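Local coordinates for protein oxidoreductase, 2OG-Fe(II) oxygenase family (Burkholderia pseudomallei, PDB 6N1F) that probably acts as an iron-dependent oxidoreductase of the 2OG-Fe(II) oxygenase family and binds an iron ion, at residues A[146-151]-A[211-217]; A[178-182]-A[191-195]; A[134-140]-A[224-230]. All blocks are in the same frame, centred on the assembly; numbering follows the deposited sequence.

How the contacts relate
The three contacts illustrate how a double-stranded beta-helix oxygenase is tied together around its metal. Along the chain they are nested: contact 3 closes the widest loop, contact 1 lies within it and contact 2 within that. Contacts 1 and 3 both use strand 137-147, in the large antiparallel sheet where it neighbours strand 218-227, yet their centres are about 29 Å apart, on opposite sides of the chain's centre. Contacts 1 and 2 adjoin, with centres about 11 Å apart, linked by probable backbone hydrogen bonds of R212 and T213 with E180 and G179, respectively. Together, contact 2 on the four-stranded mixed sheet and contact 3 on the larger one border the iron from two directions.

Contact 1: A[146-151]-A[211-217]; sequences MLKDSF and VRTVRAN
F151 meets V211 and T213 through its CB rather than its ring: a chi1 of 59° leads the ring away from 211-217, leaving CB to touch V211 O at 3.5 Å. The D149 carboxylate is met by K148 from within the same segment; NZ approaches OD2 on the syn side at 3.1 Å, but 29° out of the plane. The extended run of the K148 chain from chi1 to chi3 lays CE 3.6 Å from R215 O, and the bend at chi4 then turns NZ to D149.

Two backbone hydrogen bonds join the segments through V214, which presents both polar atoms of its backbone to the turn opposite. Its N-H reaches S150 O at 2.9 Å, and its own O accepts from D149 N at 2.7 Å. Between these bonds sits the V214 side chain. Its CB touches L147 O at 3.5 Å, and its CG2 turns toward the S150 side chain and M146. The methyl end of selenomethionine M146, swung round by the bend at chi3, passes obliquely across V211, CE to CG1 3.9 Å, and across V214 as well. T213 CG2 rests on D149 CA. At the outer end a water bridges K148 N and N217 O.

The segment L147 to S150 forms a type II beta turn, closed by S150 N to L147 O. It lies a few residues ahead of the iron ligand H155, while V211 follows the ligand H209 closely. Here the turn after strand 137-147 packs on the loop between strands 208-211 and 218-227, which joins the two main sheets, an arrangement consistent with the double-stranded beta-helix fold of the 2OG-Fe(II) oxygenase family.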
loop_
_atom_site.group_PDB
_atom_site.type_symbol
_atom_site.label_atom_id
_atom_site.label_comp_id
_atom_site.label_asym_id
_atom_site.label_seq_id
_atom_site.Cartn_x
_atom_site.Cartn_y
_atom_site.Cartn_z
HETATM N N MSE A 146 -0.603 7.504 11.023
HETATM C CA MSE A 146 -1.796 8.335 11.086
HETATM C C MSE A 146 -2.318 8.391 12.507
HETATM O O MSE A 146 -2.603 7.351 13.114
HETATM C CB MSE A 146 -2.884 7.802 10.137
HETATM C CG MSE A 146 -2.474 7.740 8.667
HETATM SE SE MSE A 146 -3.934 7.032 7.577
HETATM C CE MSE A 146 -5.286 8.402 7.873
ATOM N N LEU A 147 -2.426 9.603 13.035
ATOM C CA LEU A 147 -2.832 9.797 14.412
ATOM C C LEU A 147 -4.351 9.920 14.502
ATOM O O LEU A 147 -5.051 10.007 13.489
ATOM C CB LEU A 147 -2.148 11.036 14.981
ATOM C CG LEU A 147 -0.638 11.037 14.801
ATOM C CD1 LEU A 147 -0.055 12.319 15.353
ATOM C CD2 LEU A 147 -0.030 9.838 15.479
ATOM N N LYS A 148 -4.860 9.928 15.740
ATOM C CA LYS A 148 -6.297 10.023 15.963
ATOM C C LYS A 148 -6.863 11.250 15.270
ATOM O O LYS A 148 -6.294 12.341 15.364
ATOM C CB LYS A 148 -6.598 10.092 17.455
ATOM C CG LYS A 148 -8.066 9.987 17.798
ATOM C CD LYS A 148 -8.257 9.916 19.310
ATOM C CE LYS A 148 -9.718 10.111 19.699
ATOM N NZ LYS A 148 -10.338 11.224 18.938
ATOM N N ASP A 149 -7.972 11.055 14.554
ATOM C CA ASP A 149 -8.753 12.068 13.841
ATOM C C ASP A 149 -8.113 12.447 12.510
ATOM O O ASP A 149 -8.645 13.311 11.811
ATOM C CB ASP A 149 -8.983 13.339 14.673
ATOM C CG ASP A 149 -9.738 13.060 15.945
ATOM O OD1 ASP A 149 -10.826 12.446 15.867
ATOM O OD2 ASP A 149 -9.237 13.433 17.023
ATOM N N SER A 150 -7.004 11.832 12.131
ATOM C CA SER A 150 -6.514 11.994 10.774
ATOM C C SER A 150 -7.358 11.168 9.799
ATOM O O SER A 150 -8.095 10.256 10.184
ATOM C CB SER A 150 -5.044 11.575 10.689
ATOM O OG SER A 150 -4.891 10.209 11.039
ATOM N N PHE A 151 -7.235 11.503 8.518
ATOM C CA PHE A 151 -7.888 10.777 7.437
ATOM C C PHE A 151 -7.144 11.080 6.145
ATOM O O PHE A 151 -6.321 11.997 6.081
ATOM C CB PHE A 151 -9.369 11.153 7.310
ATOM C CG PHE A 151 -9.607 12.613 7.046
ATOM C CD1 PHE A 151 -9.593 13.112 5.753
ATOM C CD2 PHE A 151 -9.863 13.484 8.091
ATOM C CE1 PHE A 151 -9.813 14.458 5.512
ATOM C CE2 PHE A 151 -10.081 14.831 7.859
ATOM C CZ PHE A 151 -10.057 15.318 6.569
ATOM N N VAL A 211 -8.883 6.804 3.132
ATOM C CA VAL A 211 -8.828 6.210 4.457
ATOM C C VAL A 211 -9.730 7.037 5.360
ATOM O O VAL A 211 -9.584 8.263 5.431
ATOM C CB VAL A 211 -7.384 6.151 4.983
ATOM C CG1 VAL A 211 -7.347 5.471 6.344
ATOM C CG2 VAL A 211 -6.467 5.422 3.976
ATOM N N ARG A 212 -10.685 6.382 6.019
ATOM C CA ARG A 212 -11.614 7.113 6.864
ATOM C C ARG A 212 -10.985 7.412 8.220
ATOM O O ARG A 212 -9.928 6.881 8.586
ATOM C CB ARG A 212 -12.930 6.349 7.028
ATOM C CG ARG A 212 -13.655 6.190 5.711
ATOM C CD ARG A 212 -15.026 5.581 5.860
ATOM N NE ARG A 212 -15.785 5.726 4.621
ATOM C CZ ARG A 212 -16.894 5.050 4.332
ATOM N NH1 ARG A 212 -17.373 4.150 5.185
ATOM N NH2 ARG A 212 -17.511 5.263 3.180
ATOM N N THR A 213 -11.659 8.292 8.958
ATOM C CA THR A 213 -11.114 8.887 10.167
ATOM C C THR A 213 -10.563 7.831 11.108
ATOM O O THR A 213 -11.212 6.816 11.370
ATOM C CB THR A 213 -12.209 9.694 10.876
ATOM O OG1 THR A 213 -12.835 10.547 9.922
ATOM C CG2 THR A 213 -11.617 10.544 11.979
ATOM N N VAL A 214 -9.357 8.083 11.613
ATOM C CA VAL A 214 -8.764 7.237 12.640
ATOM C C VAL A 214 -9.409 7.601 13.966
ATOM O O VAL A 214 -9.394 8.766 14.370
ATOM C CB VAL A 214 -7.242 7.406 12.699
ATOM C CG1 VAL A 214 -6.681 6.585 13.834
ATOM C CG2 VAL A 214 -6.611 6.964 11.376
ATOM N N ARG A 215 -9.973 6.608 14.646
ATOM C CA ARG A 215 -10.799 6.873 15.809
ATOM C C ARG A 215 -10.107 6.559 17.125
ATOM O O ARG A 215 -10.604 6.977 18.177
ATOM C CB ARG A 215 -12.125 6.099 15.710
ATOM C CG ARG A 215 -13.086 6.690 14.671
ATOM C CD ARG A 215 -14.519 6.207 14.816
ATOM N NE ARG A 215 -14.877 5.242 13.785
ATOM C CZ ARG A 215 -15.100 3.948 14.005
ATOM N NH1 ARG A 215 -15.019 3.458 15.239
ATOM N NH2 ARG A 215 -15.411 3.142 12.992
ATOM N N ALA A 216 -8.972 5.866 17.104
ATOM C CA ALA A 216 -8.245 5.655 18.347
ATOM C C ALA A 216 -6.784 5.362 18.040
ATOM O O ALA A 216 -6.435 4.930 16.939
ATOM C CB ALA A 216 -8.867 4.529 19.183
ATOM N N ASN A 217 -5.948 5.596 19.056
ATOM C CA ASN A 217 -4.491 5.508 19.024
ATOM C C ASN A 217 -3.894 6.005 17.712
ATOM O O ASN A 217 -3.880 7.212 17.450
ATOM C CB ASN A 217 -4.033 4.076 19.308
ATOM C CG ASN A 217 -2.575 4.010 19.758
ATOM O OD1 ASN A 217 -2.011 5.001 20.229
ATOM N ND2 ASN A 217 -1.962 2.841 19.611
HETATM O O HOH W 1 -3.435 9.712 18.235
#

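Contact 2: A[178-182]-A[191-195]; sequences GGEFV and NVFAP
Two backbone bonds form the first shell between F181 and F193, an antiparallel hydrogen-bonded pair. F181 N donates to F193 O at 2.9 Å, and the return bond, F193 N to F181 O, is equally long. One residue further on, V182 faces V192 as a non-hydrogen-bonded pair, and V182 CA comes within 3.4 Å of N191 O in a CA-H...O contact.

The side chains of the paired residues divide between the two faces of the sheet. On that of F181 and F193, F181 O lies at the edge of the F193 ring, in its plane, 3.7 Å from CD2, and the two rings approach each other loosely through their CD2 atoms. V182 and V192 share the other face; beside them E180, ahead of the strand, sets its CB 3.9 Å from V192 CG1. A chi2 of 88° bends the E180 chain, leading its carboxylate away from 191-195 toward R215, a long and weak ion pair.

Further out, F29 stacks on F193, and I201 touches F181, F193 and P195. G179, just ahead of the strand, gives its O to R219 NE and bonds through its backbone to T213. The F181 ring meets that of H209, a ligand of the bound iron, with planes at about 40°. This is a beta hairpin in the four-stranded mixed sheet of the double-stranded beta-helix, in which F181 faces the iron site while F193 packs on F29.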
loop_
_atom_site.group_PDB
_atom_site.type_symbol
_atom_site.label_atom_id
_atom_site.label_comp_id
_atom_site.label_asym_id
_atom_site.label_seq_id
_atom_site.Cartn_x
_atom_site.Cartn_y
_atom_site.Cartn_z
ATOM N N GLY A 178 -11.585 2.760 13.626
ATOM C CA GLY A 178 -11.765 3.489 12.382
ATOM C C GLY A 178 -10.667 3.172 11.385
ATOM O O GLY A 178 -10.139 2.056 11.328
ATOM N N GLY A 179 -10.312 4.173 10.579
ATOM C CA GLY A 179 -9.206 4.009 9.647
ATOM C C GLY A 179 -9.445 3.019 8.525
ATOM O O GLY A 179 -8.487 2.401 8.030
ATOM N N GLU A 180 -10.692 2.851 8.095
ATOM C CA GLU A 180 -10.957 1.925 7.007
ATOM C C GLU A 180 -10.404 2.448 5.684
ATOM O O GLU A 180 -10.446 3.644 5.383
ATOM C CB GLU A 180 -12.448 1.647 6.874
ATOM C CG GLU A 180 -13.080 0.975 8.089
ATOM C CD GLU A 180 -13.557 1.982 9.109
ATOM O OE1 GLU A 180 -13.248 3.181 8.921
ATOM O OE2 GLU A 180 -14.241 1.583 10.084
ATOM N N PHE A 181 -9.862 1.533 4.900
ATOM C CA PHE A 181 -9.472 1.823 3.534
ATOM C C PHE A 181 -10.701 1.612 2.653
ATOM O O PHE A 181 -11.226 0.496 2.580
ATOM C CB PHE A 181 -8.307 0.913 3.140
ATOM C CG PHE A 181 -7.845 1.116 1.765
ATOM C CD1 PHE A 181 -7.024 2.182 1.457
ATOM C CD2 PHE A 181 -8.247 0.257 0.754
ATOM C CE1 PHE A 181 -6.612 2.391 0.162
ATOM C CE2 PHE A 181 -7.822 0.454 -0.536
ATOM C CZ PHE A 181 -7.010 1.529 -0.833
ATOM N N VAL A 182 -11.188 2.682 2.016
ATOM C CA VAL A 182 -12.419 2.630 1.237
ATOM C C VAL A 182 -12.123 2.965 -0.216
ATOM O O VAL A 182 -11.574 4.033 -0.510
ATOM C CB VAL A 182 -13.480 3.586 1.795
ATOM C CG1 VAL A 182 -14.764 3.410 1.027
ATOM C CG2 VAL A 182 -13.685 3.320 3.282
ATOM N N ASN A 191 -16.334 -0.069 -1.499
ATOM C CA ASN A 191 -15.755 -1.288 -0.930
ATOM C C ASN A 191 -14.931 -0.932 0.303
ATOM O O ASN A 191 -13.916 -0.235 0.195
ATOM C CB ASN A 191 -14.886 -2.004 -1.971
ATOM C CG ASN A 191 -15.645 -2.300 -3.245
ATOM O OD1 ASN A 191 -16.848 -2.540 -3.211
ATOM N ND2 ASN A 191 -14.959 -2.269 -4.374
ATOM N N VAL A 192 -15.346 -1.432 1.463
ATOM C CA VAL A 192 -14.780 -1.040 2.750
ATOM C C VAL A 192 -13.892 -2.161 3.270
ATOM O O VAL A 192 -14.337 -3.311 3.377
ATOM C CB VAL A 192 -15.888 -0.720 3.771
ATOM C CG1 VAL A 192 -15.273 -0.340 5.122
ATOM C CG2 VAL A 192 -16.770 0.382 3.256
ATOM N N PHE A 193 -12.657 -1.816 3.643
ATOM C CA PHE A 193 -11.691 -2.777 4.164
ATOM C C PHE A 193 -11.182 -2.268 5.498
ATOM O O PHE A 193 -10.589 -1.187 5.558
ATOM C CB PHE A 193 -10.512 -2.979 3.203
ATOM C CG PHE A 193 -10.905 -3.555 1.881
ATOM C CD1 PHE A 193 -10.740 -4.901 1.621
ATOM C CD2 PHE A 193 -11.443 -2.741 0.897
ATOM C CE1 PHE A 193 -11.115 -5.418 0.396
ATOM C CE2 PHE A 193 -11.820 -3.246 -0.313
ATOM C CZ PHE A 193 -11.657 -4.598 -0.569
ATOM N N ALA A 194 -11.407 -3.051 6.554
ATOM C CA ALA A 194 -10.873 -2.794 7.884
ATOM C C ALA A 194 -9.627 -3.645 8.080
ATOM O O ALA A 194 -9.740 -4.872 8.154
ATOM C CB ALA A 194 -11.912 -3.128 8.949
ATOM N N PRO A 195 -8.449 -3.074 8.148
ATOM C CA PRO A 195 -7.249 -3.912 8.150
ATOM C C PRO A 195 -6.759 -4.139 9.560
ATOM O O PRO A 195 -6.935 -3.282 10.428
ATOM C CB PRO A 195 -6.254 -3.086 7.328
ATOM C CG PRO A 195 -6.610 -1.673 7.707
ATOM C CD PRO A 195 -8.108 -1.648 8.025
#

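Contact 3: A[134-140]-A[224-230]; sequences AEYFIRR and YFYSRHN
F137 and S227 exchange both backbone bonds at the heart of the tightly packed part, and R139 N adds a third to F225 O at 2.9 Å. I138 and Y226 lie side by side, CG1 to CE1 3.5 Å, as do R140 and F225. R139 CD lies against S227 CB, and beyond it the chi3 bend of 71° turns the guanidinium so that NH1 meets H229 O at 2.8 Å; NH1 also bonds G231 O, and NE pairs with D96. S227 OG accepts from H229 N in an ST turn and also hydrogen-bonds D163 O.

Looser is the exposed end, before strand 137-147 begins and after strand 218-227 ends. N230 CB sits 3.6 Å above the centre of the F137 ring, its amide stacked on that face with planes 7° apart. R228 CG covers one face of the Y136 ring, 3.7 Å from the centroid, while A134 CB touches R228 CD. A water bridges E135 O and R228 O.

Backbone bonds thus fix the strands, and E165, bound by Y136 OH and R228 NE, probably orders the outer end. F225, stacked on Y164 and about 3 Å from the iron ligand D157 between side chains, brings the contact to the metal site.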
loop_
_atom_site.group_PDB
_atom_site.type_symbol
_atom_site.label_atom_id
_atom_site.label_comp_id
_atom_site.label_asym_id
_atom_site.label_seq_id
_atom_site.Cartn_x
_atom_site.Cartn_y
_atom_site.Cartn_z
ATOM N N ALA A 134 5.192 -9.530 -17.228
ATOM C CA ALA A 134 5.968 -8.310 -17.362
ATOM C C ALA A 134 6.652 -7.950 -16.050
ATOM O O ALA A 134 6.169 -8.256 -14.957
ATOM C CB ALA A 134 5.082 -7.157 -17.827
ATOM N N GLU A 135 7.806 -7.306 -16.180
ATOM C CA GLU A 135 8.575 -6.871 -15.027
ATOM C C GLU A 135 7.919 -5.651 -14.392
ATOM O O GLU A 135 7.608 -4.670 -15.075
ATOM C CB GLU A 135 10.000 -6.550 -15.473
ATOM C CG GLU A 135 10.855 -5.795 -14.474
ATOM C CD GLU A 135 12.319 -5.772 -14.891
ATOM O OE1 GLU A 135 13.183 -5.964 -14.012
ATOM O OE2 GLU A 135 12.609 -5.582 -16.098
ATOM N N TYR A 136 7.712 -5.709 -13.089
ATOM C CA TYR A 136 7.187 -4.576 -12.344
ATOM C C TYR A 136 8.276 -3.995 -11.451
ATOM O O TYR A 136 9.190 -4.702 -11.010
ATOM C CB TYR A 136 5.971 -4.971 -11.509
ATOM C CG TYR A 136 4.668 -4.962 -12.277
ATOM C CD1 TYR A 136 3.754 -3.930 -12.123
ATOM C CD2 TYR A 136 4.352 -5.983 -13.160
ATOM C CE1 TYR A 136 2.558 -3.922 -12.821
ATOM C CE2 TYR A 136 3.164 -5.979 -13.860
ATOM C CZ TYR A 136 2.269 -4.955 -13.695
ATOM O OH TYR A 136 1.079 -4.961 -14.403
ATOM N N PHE A 137 8.184 -2.689 -11.226
ATOM C CA PHE A 137 9.138 -1.934 -10.429
ATOM C C PHE A 137 8.413 -1.271 -9.272
ATOM O O PHE A 137 7.298 -0.770 -9.438
ATOM C CB PHE A 137 9.831 -0.855 -11.266
ATOM C CG PHE A 137 10.439 -1.375 -12.533
ATOM C CD1 PHE A 137 11.754 -1.794 -12.555
ATOM C CD2 PHE A 137 9.694 -1.450 -13.696
ATOM C CE1 PHE A 137 12.327 -2.278 -13.719
ATOM C CE2 PHE A 137 10.256 -1.935 -14.862
ATOM C CZ PHE A 137 11.578 -2.349 -14.872
ATOM N N ILE A 138 9.053 -1.254 -8.108
ATOM C CA ILE A 138 8.552 -0.478 -6.976
ATOM C C ILE A 138 9.050 0.956 -7.159
ATOM O O ILE A 138 10.246 1.222 -7.045
ATOM C CB ILE A 138 9.011 -1.070 -5.637
ATOM C CG1 ILE A 138 8.436 -2.477 -5.435
ATOM C CG2 ILE A 138 8.604 -0.176 -4.481
ATOM C CD1 ILE A 138 9.006 -3.223 -4.224
ATOM N N ARG A 139 8.132 1.884 -7.447
ATOM C CA ARG A 139 8.521 3.257 -7.744
ATOM C C ARG A 139 8.470 4.179 -6.537
ATOM O O ARG A 139 9.169 5.195 -6.517
ATOM C CB ARG A 139 7.620 3.841 -8.836
ATOM C CG ARG A 139 7.945 3.384 -10.252
ATOM C CD ARG A 139 7.157 4.198 -11.269
ATOM N NE ARG A 139 7.631 5.572 -11.390
ATOM C CZ ARG A 139 8.505 5.979 -12.309
ATOM N NH1 ARG A 139 9.005 5.113 -13.184
ATOM N NH2 ARG A 139 8.879 7.251 -12.358
ATOM N N ARG A 140 7.636 3.879 -5.550
ATOM C CA ARG A 140 7.447 4.762 -4.414
ATOM C C ARG A 140 7.117 3.890 -3.222
ATOM O O ARG A 140 6.474 2.855 -3.373
ATOM C CB ARG A 140 6.333 5.793 -4.687
ATOM C CG ARG A 140 5.919 6.606 -3.483
ATOM C CD ARG A 140 5.003 7.754 -3.860
ATOM N NE ARG A 140 4.555 8.483 -2.679
ATOM C CZ ARG A 140 4.034 9.707 -2.708
ATOM N NH1 ARG A 140 3.903 10.343 -3.864
ATOM N NH2 ARG A 140 3.652 10.298 -1.580
ATOM N N TYR A 224 3.352 1.096 -0.895
ATOM C CA TYR A 224 4.235 1.217 -2.050
ATOM C C TYR A 224 3.461 1.008 -3.340
ATOM O O TYR A 224 2.347 0.479 -3.347
ATOM C CB TYR A 224 5.445 0.269 -1.990
ATOM C CG TYR A 224 5.227 -1.223 -1.761
ATOM C CD1 TYR A 224 5.491 -2.148 -2.769
ATOM C CD2 TYR A 224 4.846 -1.711 -0.515
ATOM C CE1 TYR A 224 5.339 -3.523 -2.554
ATOM C CE2 TYR A 224 4.686 -3.084 -0.290
ATOM C CZ TYR A 224 4.932 -3.978 -1.305
ATOM O OH TYR A 224 4.761 -5.320 -1.060
ATOM N N PHE A 225 4.091 1.413 -4.443
ATOM C CA PHE A 225 3.428 1.546 -5.730
ATOM C C PHE A 225 4.225 0.829 -6.810
ATOM O O PHE A 225 5.451 0.946 -6.876
ATOM C CB PHE A 225 3.248 3.030 -6.075
ATOM C CG PHE A 225 2.428 3.784 -5.054
ATOM C CD1 PHE A 225 1.063 3.929 -5.215
ATOM C CD2 PHE A 225 3.023 4.314 -3.921
ATOM C CE1 PHE A 225 0.308 4.605 -4.280
ATOM C CE2 PHE A 225 2.279 4.988 -2.983
ATOM C CZ PHE A 225 0.919 5.138 -3.163
ATOM N N TYR A 226 3.513 0.087 -7.650
ATOM C CA TYR A 226 4.093 -0.741 -8.697
ATOM C C TYR A 226 3.762 -0.158 -10.067
ATOM O O TYR A 226 2.616 0.229 -10.330
ATOM C CB TYR A 226 3.553 -2.176 -8.627
ATOM C CG TYR A 226 4.270 -3.151 -7.724
ATOM C CD1 TYR A 226 5.544 -3.605 -8.031
ATOM C CD2 TYR A 226 3.652 -3.665 -6.590
ATOM C CE1 TYR A 226 6.198 -4.530 -7.232
ATOM C CE2 TYR A 226 4.308 -4.592 -5.775
ATOM C CZ TYR A 226 5.577 -5.016 -6.105
ATOM O OH TYR A 226 6.244 -5.923 -5.316
ATOM N N SER A 227 4.766 -0.107 -10.935
ATOM C CA SER A 227 4.610 0.302 -12.322
ATOM C C SER A 227 5.492 -0.588 -13.188
ATOM O O SER A 227 6.524 -1.081 -12.731
ATOM C CB SER A 227 4.994 1.776 -12.519
ATOM O OG SER A 227 4.927 2.171 -13.886
ATOM N N ARG A 228 5.075 -0.804 -14.438
ATOM C CA ARG A 228 5.966 -1.415 -15.420
ATOM C C ARG A 228 6.936 -0.408 -16.018
ATOM O O ARG A 228 7.898 -0.806 -16.677
ATOM C CB ARG A 228 5.167 -2.070 -16.547
ATOM C CG ARG A 228 4.256 -3.195 -16.116
ATOM C CD ARG A 228 3.379 -3.630 -17.276
ATOM N NE ARG A 228 2.588 -2.515 -17.793
ATOM C CZ ARG A 228 2.792 -1.914 -18.964
ATOM N NH1 ARG A 228 3.755 -2.323 -19.784
ATOM N NH2 ARG A 228 2.014 -0.906 -19.323
ATOM N N HIS A 229 6.710 0.879 -15.807
ATOM C CA HIS A 229 7.605 1.913 -16.304
ATOM C C HIS A 229 8.628 2.240 -15.233
ATOM O O HIS A 229 8.266 2.539 -14.093
ATOM C CB HIS A 229 6.822 3.174 -16.684
ATOM C CG HIS A 229 7.666 4.263 -17.266
ATOM N ND1 HIS A 229 8.479 4.071 -18.365
ATOM C CD2 HIS A 229 7.809 5.563 -16.916
ATOM C CE1 HIS A 229 9.089 5.205 -18.662
ATOM N NE2 HIS A 229 8.703 6.125 -17.796
ATOM N N ASN A 230 9.906 2.181 -15.597
ATOM C CA ASN A 230 10.962 2.600 -14.692
ATOM C C ASN A 230 11.634 3.891 -15.140
ATOM O O ASN A 230 12.584 4.335 -14.488
ATOM C CB ASN A 230 12.001 1.486 -14.531
ATOM C CG ASN A 230 12.643 1.481 -13.149
ATOM O OD1 ASN A 230 12.039 1.917 -12.161
ATOM N ND2 ASN A 230 13.868 0.976 -13.072
HETATM O O HOH W 2 8.122 -3.754 -17.591
#